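Local structure of Non-catalytic protein 1 (Piromyces equi, 1WCU) at residues S7-T12 with N56-G61; D43-I48 with E73-V78; G62-Q67 with Y112-I117; Q79-Y84 with E88-G93; V119-G122 with P128-M131. The protein probably binds plant cell-wall polysaccharides as a family 29 carbohydrate-binding module, with no catalytic activity of its own. All coordinates share one frame; numbering follows the deposited sequence. Where two conformers were deposited one is given.

The five contacts sit in one beta-sandwich made of two antiparallel sheets. Interactions 3 and 5 lie between the sheets; interaction 1 packs a loop tyrosine against strand 6-10. Interactions 2 and 4 belong to the five-stranded sheet. Two close pairs form: interactions 1 and 3 have centres about 6 Å apart, and so do 2 and 5. Interactions 1 and 2 lie on opposite sides of the chain's centre, about 18 Å apart between centres. Interactions 1 and 3 meet where Tyr58 N comes 2.9 Å from Phe114 O. Val78 of interaction 2 packs on Ile64 and Phe114 of interaction 3. Interaction 4 continues from the strand of interaction 2, with Val78 O 2.9 Å from Phe90 N.

Interaction 1. Residues S7-T12 with N56-G61; sequences SVVYET and NYYGKG
Tyr58 turns one edge of its ring toward Ser7 and Val9. Its CB bond does not aim at the strand. The ring is brought there by the first torsion, which sets CG anti to the carbonyl carbon (chi1 -77°). Along the edge, CD1 is the first atom to meet a partner: Ser7 CB lies 4.2 Å from it, near the ring plane. One bond further, CE1 is 3.9 Å from Val9 CG2. The same methyl also reaches the phenolic oxygen, with Val9 CG2 at 3.7 Å from Tyr58 OH. The two side chains cross at about a right angle, and a single branch of the valine does the touching.

The contact joins strand 6-10 of one sheet of a beta-sandwich to the loop that leads from the other sheet into strand 62-70. Ser7 and Val9 sit on strand 6-10, in the six-stranded sheet. Val9 and Tyr10 both face Ile134 of the neighbouring strand, a classic beta bulge. Tyr58 comes from the loop, which follows strand 47-52. Its hydroxyl hydrogen-bonds to Leu50 O in the other sheet, so the buried polar tip is satisfied by a backbone carbonyl. Val9 also packs on Leu50. Around the rest of the ring, Phe114 meets Tyr58 with the planes at about 20°. On the CE2 side, the ring packs against the backbone carbonyl of Asp115.

Interaction 2. Residues D43-I48 with E73-V78; sequences DEYGAI and EGLVKV
Tyr45 and Leu75 make the close part of this small contact. The phenolic oxygen Tyr45 OH lies 3.4 Å from Leu75 CD1, and the two side chains meet at a slant. The tyrosine gets there by swinging its ring away from its own backbone N, with CG anti to it (chi1 -174°). Leu75 CD1 does the touching; the leucine's CB points toward the 43-48 segment.

The Lys77 side is looser in its bonding and nearer to solvent. Lys77 comes toward Tyr45 from the opposite direction on a chain that runs straight beyond CG. Its ammonium nitrogen NZ ends 3.5 Å from Tyr45 OH, and this hydrogen bond is weak. Lys77 CE is at 3.7 Å from the same Tyr45 OH. The nitrogen stands oblique to the ring. Tyr45 itself is exposed and Lys77 partly so.

Tyr45 is the centre of an inverse gamma turn, with a weak bond of 3.0 Å from Gly46 N to Glu44 O. The carbonyl Tyr45 O accepts a hydrogen bond from Gln120 NE2. The tyrosine side chain reaches over strand 116-121, because its OH meets Leu75 and Lys77 of strand 74-79 on the far side. An exposed tyrosine in the loop leading into strand 47-52 that reaches strand 74-79, with Trp25 packed on the nearby Ala47, is consistent with the aromatic binding face that family 29 modules carry on this sheet of their beta-sandwich.

Interaction 3. Residues G62-Q67 with Y112-I117; sequences GCIYLQ and YQFDRI
In the core of the beta-sandwich, Ile64 from strand 62-70 meets Phe114 of the weakly bonded strand 112-114 and Ile117 of strand 116-121, which belongs to the opposing sheet. The touching is done by one methyl. Ile64 CD1 lies 4.1 Å from Ile117 CG1, and the two isoleucines reach toward each other tip to tip. The same methyl, Ile64 CD1, is 4.2 Å from Phe114 CZ and approaches that ring obliquely. Both isoleucines hold CG1 anti to the carbonyl carbon (chi1 -65° for Ile64), which sends the longer branch into the core between the sheets. Val108 of the neighbouring strand 101-109 also touches Ile64, and Tyr136 meets the Phe114 ring with the planes at about 80°.

Cys63 points away from this contact and forms the disulfide with Cys141, which ties strand 62-70 to the C-terminal part of the chain. On the second segment, Asp115 and Arg116 both face Gln79, a classic beta bulge where strand 116-121 begins to pair with strand 74-79.

These two residues form a salt bridge with each other. Arg116 grips the carboxylate side-on with two nitrogens, one to each oxygen. Asp115 OD2 also pairs with Lys51, and Arg116 NH2 with Glu86, so the pair belongs to a wider charge network. Arg116 NE reaches Asp115 OD1 at 2.8 Å, nearly straight at 174°. Arg116 NH2 meets the syn lone pair of Asp115 OD2 at 3.0 Å, with an angle of 150°.

Interaction 4. Residues Q79-Y84 with E88-G93; sequences QGVRGY and EAFNVG
Tyr84 and Phe90 form a T-shaped (edge-to-face) pair. The edge of Phe90 points at the face of Tyr84, with Phe90 CZ over the centre of the tyrosine ring. The centroids are 4.7 Å apart and the planes stand at 67°. Phe90 CZ comes to 3.5 Å from Tyr84 CE2.

Apolar packing adds to this. Val81 CG2 lies 3.6 Å from Phe90 CD1 and approaches that ring obliquely. Tyr112 meets Phe90 as well, and also packs on Val81.

Two oxygens lie against carbon. Glu88 OE1 sits beside the tyrosine ring and oblique to it, 3.5 Å from Tyr84 CD2, with the carboxylate plane turned 84° from the ring. Nearer the start of the loop, Gln79 CB makes a close contact of 3.4 Å with the carbonyl Glu88 O. The amide of Gln79 is occupied away from the contact, with OE1 bonded to Ser49 OG and NE2 to Glu86 O.

One water links the two backbones. It accepts a hydrogen bond from Val81 N and lies 2.7 Å from Glu88 O. It has more possible acceptors than it can serve, so its donation to Glu88 O is not exclusive.

Backbone bonding shapes the loop. Val81 to Tyr84 is a type II beta turn, closed by Tyr84 N to Val81 O at 3.1 Å. Gly83 takes the third position with positive phi (102°), a conformation natural to glycine. The chemistry implies a side-chain contact that is mostly aromatic and apolar, with water joining the backbones and Tyr84 and Glu88 at the exposed end.

Interaction 5. Residues V119-G122 with P128-M131; sequences VQDG and PIYM
Val119 and Met131 reach toward each other tip to tip in the core between the two sheets. The sulfur is the atom that touches. Met131 SD lies 3.9 Å from Val119 CG1, and Val119 CG2 is equally far from Met131 SD. The thioether therefore rests against both branches of the valine fork. Met131 sets CG anti to its carbonyl carbon (chi1 -69°) and then bends at chi3, which turns its CE away from the line of the chain. Leu66 and Ile48 also pack on Met131.

Ile129 and Asp121 form the second point of contact. Here the methyl Ile129 CD1 lies 3.9 Å from Asp121 CB, so the isoleucine meets the aliphatic base of the aspartate. The carboxylate beyond that base has other partners. Asp121 OD2 bonds to Ser125 OG and Asp121 OD1 to Thr72 OG1. Each oxygen of this buried acid thus has a hydroxyl partner, which probably favours the charged form.

Between the two contacting residues of its strand, Gln120 points away from Met131 and Ile129, and Trp25 packs on it. The alternation is that of an extended strand, with successive side chains on the two faces of the sheet.

Strands 116-121 and 129-137 follow each other in the chain but lie in different sheets. The chain passes from one sheet to the other through the intervening loop, and inward side chains of strands in opposite sheets meeting in the core are characteristic of a beta-sandwich.

Interaction 1. Residues S7-T12 with N56-G61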
# COMPACT_ATOMS: atom_id res chain seq x y z
N SER A 7 -5.06 2.44 10.71
CA SER A 7 -5.95 2.80 9.60
C SER A 7 -6.08 1.55 8.73
O SER A 7 -5.11 1.16 8.08
CB SER A 7 -5.35 3.91 8.72
OG SER A 7 -5.19 5.15 9.41
N VAL A 8 -7.27 0.96 8.70
CA VAL A 8 -7.51 -0.25 7.90
C VAL A 8 -8.05 0.20 6.54
O VAL A 8 -9.20 0.63 6.43
CB VAL A 8 -8.48 -1.21 8.61
CG1 VAL A 8 -8.73 -2.46 7.77
CG2 VAL A 8 -7.94 -1.60 9.99
N VAL A 9 -7.23 0.10 5.51
CA VAL A 9 -7.56 0.66 4.19
C VAL A 9 -8.44 -0.31 3.39
O VAL A 9 -9.41 0.09 2.73
CB VAL A 9 -6.26 0.95 3.40
CG1 VAL A 9 -6.56 1.46 2.00
CG2 VAL A 9 -5.35 1.91 4.15
N TYR A 10 -8.08 -1.58 3.47
CA TYR A 10 -8.75 -2.64 2.74
C TYR A 10 -8.52 -3.98 3.42
O TYR A 10 -7.38 -4.30 3.75
CB TYR A 10 -8.24 -2.70 1.29
CG TYR A 10 -8.81 -3.86 0.50
CD1 TYR A 10 -8.13 -5.06 0.40
CD2 TYR A 10 -10.07 -3.78 -0.10
CE1 TYR A 10 -8.67 -6.15 -0.28
CE2 TYR A 10 -10.61 -4.86 -0.77
CZ TYR A 10 -9.91 -6.04 -0.87
OH TYR A 10 -10.44 -7.13 -1.52
N GLU A 11 -9.58 -4.76 3.64
CA GLU A 11 -9.45 -6.10 4.19
C GLU A 11 -9.60 -7.13 3.07
O GLU A 11 -8.60 -7.63 2.55
CB GLU A 11 -10.44 -6.32 5.34
CG GLU A 11 -10.03 -5.58 6.62
CD GLU A 11 -10.90 -5.96 7.83
OE1 GLU A 11 -12.12 -5.91 7.67
OE2 GLU A 11 -10.35 -6.28 8.92
N THR A 12 -10.85 -7.41 2.70
CA THR A 12 -11.22 -8.25 1.56
C THR A 12 -12.47 -7.62 0.93
O THR A 12 -12.90 -6.54 1.35
CB THR A 12 -11.50 -9.70 2.01
OG1 THR A 12 -12.49 -9.69 3.05
CG2 THR A 12 -10.22 -10.38 2.52
N ASN A 56 -5.63 14.38 7.09
CA ASN A 56 -4.70 14.96 6.16
C ASN A 56 -3.50 14.03 5.93
O ASN A 56 -2.90 14.10 4.87
CB ASN A 56 -4.23 16.35 6.63
CG ASN A 56 -5.36 17.33 6.69
OD1 ASN A 56 -5.77 17.78 7.77
ND2 ASN A 56 -5.92 17.63 5.53
N TYR A 57 -3.16 13.19 6.91
CA TYR A 57 -2.07 12.21 6.77
C TYR A 57 -2.45 10.89 7.42
O TYR A 57 -3.27 10.85 8.32
CB TYR A 57 -0.78 12.72 7.44
CG TYR A 57 -0.33 14.07 6.96
CD1 TYR A 57 0.35 14.23 5.75
CD2 TYR A 57 -0.58 15.21 7.71
CE1 TYR A 57 0.74 15.48 5.32
CE2 TYR A 57 -0.17 16.44 7.30
CZ TYR A 57 0.47 16.58 6.10
OH TYR A 57 0.86 17.87 5.72
N TYR A 58 -1.85 9.80 6.95
CA TYR A 58 -1.84 8.55 7.71
C TYR A 58 -1.17 8.78 9.06
O TYR A 58 -1.72 8.43 10.10
CB TYR A 58 -1.10 7.45 6.95
CG TYR A 58 -1.88 6.84 5.81
CD1 TYR A 58 -2.76 5.80 6.04
CD2 TYR A 58 -1.70 7.25 4.50
CE1 TYR A 58 -3.47 5.20 5.01
CE2 TYR A 58 -2.41 6.67 3.47
CZ TYR A 58 -3.30 5.65 3.72
OH TYR A 58 -3.98 5.05 2.67
N GLY A 59 0.03 9.35 9.01
CA GLY A 59 0.83 9.60 10.20
C GLY A 59 2.24 9.93 9.80
O GLY A 59 2.53 10.13 8.62
N LYS A 60 3.12 10.02 10.79
CA LYS A 60 4.52 10.37 10.61
C LYS A 60 5.33 9.16 11.06
O LYS A 60 5.25 8.75 12.21
CB LYS A 60 4.87 11.61 11.42
CG LYS A 60 6.31 12.07 11.29
CD LYS A 60 6.51 13.43 11.93
CE LYS A 60 7.94 13.92 11.76
NZ LYS A 60 8.86 13.28 12.69
N GLY A 61 6.09 8.57 10.14
CA GLY A 61 6.69 7.27 10.42
C GLY A 61 5.63 6.19 10.50
O GLY A 61 4.58 6.30 9.87

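Interaction 2. Residues D43-I48 with E73-V78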
# COMPACT_ATOMS: atom_id res chain seq x y z
N ASP A 43 2.98 -2.46 -20.66
CA ASP A 43 4.32 -1.86 -20.74
C ASP A 43 4.55 -0.65 -19.84
O ASP A 43 5.56 0.04 -19.98
CB ASP A 43 4.71 -1.55 -22.19
CG ASP A 43 4.60 -2.77 -23.08
OD1 ASP A 43 5.25 -3.79 -22.78
OD2 ASP A 43 3.85 -2.70 -24.07
N GLU A 44 3.66 -0.41 -18.86
CA GLU A 44 3.80 0.74 -17.97
C GLU A 44 4.19 0.38 -16.54
O GLU A 44 3.83 -0.67 -16.02
CB GLU A 44 2.49 1.53 -17.89
CG GLU A 44 1.90 2.04 -19.20
CD GLU A 44 2.64 3.21 -19.82
OE1 GLU A 44 3.42 3.87 -19.13
OE2 GLU A 44 2.42 3.46 -21.04
N TYR A 45 4.94 1.29 -15.92
CA TYR A 45 5.33 1.24 -14.51
C TYR A 45 4.15 1.79 -13.73
O TYR A 45 4.18 2.90 -13.21
CB TYR A 45 6.58 2.09 -14.33
CG TYR A 45 7.28 2.12 -13.00
CD1 TYR A 45 7.34 1.01 -12.17
CD2 TYR A 45 7.97 3.26 -12.61
CE1 TYR A 45 8.05 1.04 -10.98
CE2 TYR A 45 8.69 3.30 -11.42
CZ TYR A 45 8.72 2.19 -10.61
OH TYR A 45 9.45 2.21 -9.43
N GLY A 46 3.08 1.01 -13.68
CA GLY A 46 1.81 1.47 -13.15
C GLY A 46 1.68 1.24 -11.67
O GLY A 46 2.30 0.33 -11.12
N ALA A 47 0.82 2.03 -11.04
CA ALA A 47 0.67 2.05 -9.59
C ALA A 47 -0.76 2.25 -9.14
O ALA A 47 -1.54 2.93 -9.81
CB ALA A 47 1.46 3.18 -9.01
N ILE A 48 -1.07 1.71 -7.96
CA ILE A 48 -2.13 2.29 -7.14
C ILE A 48 -1.49 3.24 -6.13
O ILE A 48 -0.32 3.08 -5.78
CB ILE A 48 -3.01 1.24 -6.44
CG1 ILE A 48 -2.16 0.31 -5.56
CG2 ILE A 48 -3.87 0.52 -7.43
CD1 ILE A 48 -2.99 -0.51 -4.62
N GLU A 73 6.52 -8.58 -9.39
CA GLU A 73 7.25 -8.05 -8.24
C GLU A 73 7.23 -6.55 -8.35
O GLU A 73 6.85 -5.99 -9.38
CB GLU A 73 8.69 -8.57 -8.22
CG GLU A 73 9.51 -8.22 -9.46
CD GLU A 73 10.88 -8.86 -9.46
OE1 GLU A 73 10.98 -10.08 -9.16
OE2 GLU A 73 11.87 -8.16 -9.74
N GLY A 74 7.68 -5.87 -7.30
CA GLY A 74 7.69 -4.43 -7.36
C GLY A 74 7.99 -3.71 -6.07
O GLY A 74 8.64 -4.26 -5.19
N LEU A 75 7.54 -2.46 -5.99
CA LEU A 75 7.91 -1.55 -4.92
C LEU A 75 6.69 -1.04 -4.17
O LEU A 75 5.60 -0.91 -4.72
CB LEU A 75 8.65 -0.35 -5.50
CG LEU A 75 10.03 -0.68 -6.10
CD1 LEU A 75 10.68 0.50 -6.78
CD2 LEU A 75 10.98 -1.21 -5.05
N VAL A 76 6.89 -0.80 -2.88
CA VAL A 76 5.94 -0.07 -2.03
C VAL A 76 6.60 1.25 -1.62
O VAL A 76 7.78 1.30 -1.25
CB VAL A 76 5.53 -0.91 -0.81
CG1 VAL A 76 4.51 -0.18 0.05
CG2 VAL A 76 4.93 -2.24 -1.27
N LYS A 77 5.84 2.33 -1.75
CA LYS A 77 6.36 3.67 -1.52
C LYS A 77 5.32 4.50 -0.76
O LYS A 77 4.17 4.10 -0.64
CB LYS A 77 6.65 4.38 -2.85
CG LYS A 77 7.51 3.60 -3.85
CD LYS A 77 7.65 4.38 -5.13
CE LYS A 77 8.50 3.70 -6.19
NZ LYS A 77 8.96 4.75 -7.12
N VAL A 78 5.74 5.67 -0.31
CA VAL A 78 4.82 6.70 0.17
C VAL A 78 5.00 7.98 -0.66
O VAL A 78 6.06 8.22 -1.22
CB VAL A 78 4.99 7.01 1.70
CG1 VAL A 78 4.71 5.76 2.52
CG2 VAL A 78 6.36 7.56 2.01

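Interaction 3. Residues G62-Q67 with Y112-I117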
# COMPACT_ATOMS: atom_id res chain seq x y z
N GLY A 62 5.89 5.15 11.28
CA GLY A 62 4.96 4.04 11.46
C GLY A 62 5.30 2.82 10.62
O GLY A 62 6.46 2.60 10.24
N CYS A 63 4.27 2.03 10.34
CA CYS A 63 4.43 0.74 9.67
C CYS A 63 3.31 0.54 8.67
O CYS A 63 2.14 0.80 8.98
CB CYS A 63 4.40 -0.37 10.69
SG CYS A 63 4.84 -2.01 10.00
N ILE A 64 3.68 0.09 7.48
CA ILE A 64 2.71 -0.33 6.47
C ILE A 64 2.75 -1.86 6.39
O ILE A 64 3.80 -2.45 6.11
CB ILE A 64 3.01 0.30 5.09
CG1 ILE A 64 2.84 1.83 5.13
CG2 ILE A 64 2.13 -0.30 3.99
CD1 ILE A 64 3.50 2.58 3.99
N TYR A 65 1.59 -2.48 6.61
CA TYR A 65 1.40 -3.93 6.50
C TYR A 65 0.46 -4.21 5.34
O TYR A 65 -0.53 -3.49 5.14
CB TYR A 65 0.78 -4.48 7.79
CG TYR A 65 0.37 -5.93 7.73
CD1 TYR A 65 -0.86 -6.28 7.22
CD2 TYR A 65 1.20 -6.94 8.19
CE1 TYR A 65 -1.26 -7.62 7.16
CE2 TYR A 65 0.81 -8.28 8.13
CZ TYR A 65 -0.41 -8.60 7.62
OH TYR A 65 -0.81 -9.93 7.54
N LEU A 66 0.76 -5.26 4.58
CA LEU A 66 -0.22 -5.84 3.64
C LEU A 66 0.18 -7.25 3.27
O LEU A 66 1.33 -7.68 3.53
CB LEU A 66 -0.38 -4.98 2.38
CG LEU A 66 0.69 -5.08 1.30
CD1 LEU A 66 0.21 -4.39 0.02
CD2 LEU A 66 1.99 -4.49 1.76
N GLN A 67 -0.77 -7.96 2.68
CA GLN A 67 -0.51 -9.27 2.07
C GLN A 67 -0.61 -9.14 0.55
O GLN A 67 -1.50 -8.47 0.02
CB GLN A 67 -1.50 -10.32 2.58
CG GLN A 67 -1.42 -10.52 4.09
CD GLN A 67 -2.33 -11.60 4.63
OE1 GLN A 67 -2.50 -11.72 5.86
NE2 GLN A 67 -2.94 -12.37 3.74
N TYR A 112 9.06 11.07 7.43
CA TYR A 112 7.99 11.14 6.43
C TYR A 112 6.61 11.11 7.04
O TYR A 112 6.20 10.11 7.62
CB TYR A 112 8.09 9.97 5.45
CG TYR A 112 9.40 9.87 4.69
CD1 TYR A 112 10.15 11.01 4.40
CD2 TYR A 112 9.88 8.64 4.26
CE1 TYR A 112 11.34 10.93 3.70
CE2 TYR A 112 11.09 8.56 3.55
CZ TYR A 112 11.80 9.71 3.29
OH TYR A 112 13.01 9.67 2.59
N GLN A 113 5.91 12.23 6.92
CA GLN A 113 4.51 12.33 7.27
C GLN A 113 3.72 12.39 5.97
O GLN A 113 3.88 13.32 5.19
CB GLN A 113 4.29 13.58 8.13
CG GLN A 113 2.88 13.72 8.64
CD GLN A 113 2.73 14.84 9.62
OE1 GLN A 113 3.51 15.80 9.61
NE2 GLN A 113 1.72 14.74 10.48
N PHE A 114 2.92 11.37 5.71
CA PHE A 114 2.48 11.06 4.33
C PHE A 114 1.00 10.75 4.23
O PHE A 114 0.38 10.35 5.23
CB PHE A 114 3.30 9.86 3.79
CG PHE A 114 2.97 8.56 4.46
CD1 PHE A 114 3.49 8.24 5.71
CD2 PHE A 114 2.06 7.68 3.88
CE1 PHE A 114 3.16 7.06 6.34
CE2 PHE A 114 1.71 6.49 4.50
CZ PHE A 114 2.26 6.19 5.76
N ASP A 115 0.43 10.93 3.03
CA ASP A 115 -1.01 10.77 2.83
C ASP A 115 -1.40 9.67 1.84
O ASP A 115 -2.58 9.45 1.62
CB ASP A 115 -1.68 12.08 2.40
CG ASP A 115 -1.35 12.47 0.98
OD1 ASP A 115 -0.63 11.70 0.33
OD2 ASP A 115 -1.83 13.54 0.52
N ARG A 116 -0.41 8.98 1.27
CA ARG A 116 -0.65 8.00 0.19
C ARG A 116 0.33 6.83 0.27
O ARG A 116 1.55 7.04 0.42
CB ARG A 116 -0.52 8.66 -1.18
CG ARG A 116 -1.80 9.15 -1.79
CD ARG A 116 -1.56 10.13 -2.92
NE ARG A 116 -1.25 11.44 -2.37
CZ ARG A 116 -1.18 12.56 -3.07
NH1 ARG A 116 -1.20 12.56 -4.38
NH2 ARG A 116 -1.00 13.69 -2.41
N ILE A 117 -0.22 5.62 0.14
CA ILE A 117 0.53 4.38 0.06
C ILE A 117 0.52 3.90 -1.40
O ILE A 117 -0.55 3.59 -1.96
CB ILE A 117 -0.10 3.29 0.96
CG1 ILE A 117 -0.06 3.72 2.42
CG2 ILE A 117 0.64 1.95 0.77
CD1 ILE A 117 -0.86 2.85 3.38

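Interaction 4. Residues Q79-Y84 with E88-G93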
# COMPACT_ATOMS: atom_id res chain seq x y z
N GLN A 79 3.92 8.75 -0.78
CA GLN A 79 3.99 10.08 -1.36
C GLN A 79 3.05 11.02 -0.59
O GLN A 79 2.51 10.65 0.46
CB GLN A 79 3.71 10.07 -2.88
CG GLN A 79 2.25 9.76 -3.21
CD GLN A 79 1.87 9.83 -4.67
OE1 GLN A 79 1.07 9.03 -5.13
NE2 GLN A 79 2.38 10.84 -5.39
N GLY A 80 2.88 12.24 -1.06
CA GLY A 80 2.16 13.26 -0.30
C GLY A 80 2.85 13.53 1.02
O GLY A 80 2.20 13.72 2.06
N VAL A 81 4.18 13.57 0.98
CA VAL A 81 4.99 13.74 2.18
C VAL A 81 5.13 15.23 2.52
O VAL A 81 5.44 16.06 1.67
CB VAL A 81 6.39 13.09 2.01
CG1 VAL A 81 7.24 13.24 3.26
CG2 VAL A 81 6.22 11.61 1.69
N ARG A 82 4.85 15.57 3.78
CA ARG A 82 4.90 16.96 4.21
C ARG A 82 6.31 17.48 4.00
O ARG A 82 7.35 16.81 4.46
CB ARG A 82 4.49 17.06 5.68
CG ARG A 82 4.14 18.46 6.20
CD ARG A 82 3.69 18.31 7.63
NE ARG A 82 3.34 19.59 8.22
CZ ARG A 82 2.81 19.73 9.43
NH1 ARG A 82 2.56 18.67 10.16
NH2 ARG A 82 2.56 20.94 9.89
N GLY A 83 6.40 18.64 3.38
CA GLY A 83 7.68 19.27 3.06
C GLY A 83 8.11 19.11 1.61
O GLY A 83 9.03 19.76 1.16
N TYR A 84 7.41 18.25 0.87
CA TYR A 84 7.77 17.90 -0.51
C TYR A 84 6.65 18.19 -1.50
O TYR A 84 5.49 18.32 -1.14
CB TYR A 84 8.11 16.40 -0.61
CG TYR A 84 9.38 16.01 0.12
CD1 TYR A 84 9.35 15.66 1.44
CD2 TYR A 84 10.60 15.97 -0.55
CE1 TYR A 84 10.52 15.30 2.11
CE2 TYR A 84 11.75 15.60 0.11
CZ TYR A 84 11.70 15.25 1.42
OH TYR A 84 12.90 14.88 2.05
N GLU A 88 6.49 13.56 -5.38
CA GLU A 88 7.73 12.86 -5.05
C GLU A 88 7.42 11.64 -4.19
O GLU A 88 6.69 11.73 -3.20
CB GLU A 88 8.78 13.79 -4.39
CG GLU A 88 10.15 13.13 -4.27
CD GLU A 88 11.30 14.08 -4.04
OE1 GLU A 88 11.06 15.29 -3.91
OE2 GLU A 88 12.46 13.58 -4.01
N ALA A 89 7.95 10.49 -4.59
CA ALA A 89 7.70 9.23 -3.89
C ALA A 89 8.97 8.69 -3.24
O ALA A 89 10.10 8.93 -3.72
CB ALA A 89 7.11 8.20 -4.83
N PHE A 90 8.79 7.98 -2.13
CA PHE A 90 9.89 7.46 -1.33
C PHE A 90 9.70 5.98 -1.10
O PHE A 90 8.67 5.56 -0.56
CB PHE A 90 9.96 8.22 0.00
CG PHE A 90 10.11 9.70 -0.18
CD1 PHE A 90 9.01 10.50 -0.38
CD2 PHE A 90 11.37 10.28 -0.21
CE1 PHE A 90 9.15 11.86 -0.60
CE2 PHE A 90 11.50 11.64 -0.43
CZ PHE A 90 10.39 12.41 -0.62
N ASN A 91 10.70 5.19 -1.48
CA ASN A 91 10.60 3.75 -1.38
C ASN A 91 10.66 3.32 0.07
O ASN A 91 11.55 3.77 0.81
CB ASN A 91 11.72 3.03 -2.16
CG ASN A 91 11.30 2.61 -3.60
OD1 ASN A 91 11.93 3.00 -4.61
ND2 ASN A 91 10.28 1.76 -3.67
N VAL A 92 9.76 2.43 0.47
CA VAL A 92 9.77 1.84 1.81
C VAL A 92 9.98 0.33 1.81
O VAL A 92 10.28 -0.26 2.85
CB VAL A 92 8.52 2.20 2.65
CG1 VAL A 92 8.42 3.70 2.84
CG2 VAL A 92 7.24 1.62 2.07
N GLY A 93 9.85 -0.32 0.65
CA GLY A 93 10.07 -1.76 0.59
C GLY A 93 9.78 -2.33 -0.77
O GLY A 93 9.47 -1.58 -1.69
O HOH W 1 5.62 13.62 -1.56

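Interaction 5. Residues V119-G122 with P128-M131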
# COMPACT_ATOMS: atom_id res chain seq x y z
N VAL A 119 1.68 1.17 -4.38
CA VAL A 119 2.15 -0.18 -4.76
C VAL A 119 2.34 -0.11 -6.26
O VAL A 119 1.44 0.34 -6.96
CB VAL A 119 1.16 -1.30 -4.38
CG1 VAL A 119 1.72 -2.68 -4.73
CG2 VAL A 119 0.86 -1.25 -2.89
N GLN A 120 3.49 -0.55 -6.75
CA GLN A 120 3.89 -0.31 -8.14
C GLN A 120 4.56 -1.54 -8.76
O GLN A 120 5.35 -2.21 -8.09
CB GLN A 120 4.82 0.93 -8.18
CG GLN A 120 4.99 1.56 -9.51
CD GLN A 120 5.44 3.03 -9.44
OE1 GLN A 120 5.87 3.57 -8.40
NE2 GLN A 120 5.33 3.69 -10.57
N ASP A 121 4.22 -1.83 -10.01
CA ASP A 121 4.76 -2.98 -10.76
C ASP A 121 6.09 -2.66 -11.42
O ASP A 121 6.12 -2.06 -12.48
CB ASP A 121 3.74 -3.41 -11.84
CG ASP A 121 4.15 -4.66 -12.57
OD1 ASP A 121 5.10 -5.36 -12.12
OD2 ASP A 121 3.44 -5.01 -13.53
N GLY A 122 7.18 -3.13 -10.81
CA GLY A 122 8.52 -2.75 -11.27
C GLY A 122 8.85 -3.20 -12.68
O GLY A 122 9.34 -2.39 -13.48
N PRO A 128 -1.52 -9.22 -12.88
CA PRO A 128 -2.24 -8.77 -11.69
C PRO A 128 -1.46 -8.99 -10.39
O PRO A 128 -0.77 -10.01 -10.21
CB PRO A 128 -3.54 -9.57 -11.72
CG PRO A 128 -3.20 -10.78 -12.51
CD PRO A 128 -2.24 -10.30 -13.57
N ILE A 129 -1.57 -8.00 -9.50
CA ILE A 129 -0.99 -8.02 -8.16
C ILE A 129 -2.17 -8.00 -7.20
O ILE A 129 -2.89 -6.99 -7.12
CB ILE A 129 -0.07 -6.79 -7.95
CG1 ILE A 129 1.10 -6.84 -8.96
CG2 ILE A 129 0.45 -6.75 -6.52
CD1 ILE A 129 1.74 -5.51 -9.18
N TYR A 130 -2.39 -9.12 -6.51
CA TYR A 130 -3.53 -9.29 -5.60
C TYR A 130 -3.14 -8.94 -4.18
O TYR A 130 -2.11 -9.38 -3.68
CB TYR A 130 -4.04 -10.75 -5.63
CG TYR A 130 -4.45 -11.25 -7.01
CD1 TYR A 130 -3.53 -11.84 -7.85
CD2 TYR A 130 -5.77 -11.13 -7.45
CE1 TYR A 130 -3.89 -12.30 -9.10
CE2 TYR A 130 -6.15 -11.57 -8.71
CZ TYR A 130 -5.21 -12.17 -9.53
OH TYR A 130 -5.58 -12.61 -10.80
N MET A 131 -3.98 -8.13 -3.53
CA MET A 131 -3.65 -7.62 -2.19
C MET A 131 -4.81 -7.81 -1.22
O MET A 131 -5.97 -7.71 -1.60
CB MET A 131 -3.28 -6.13 -2.27
CG MET A 131 -1.97 -5.91 -3.00
SD MET A 131 -1.69 -4.21 -3.47
CE MET A 131 -2.49 -4.20 -5.06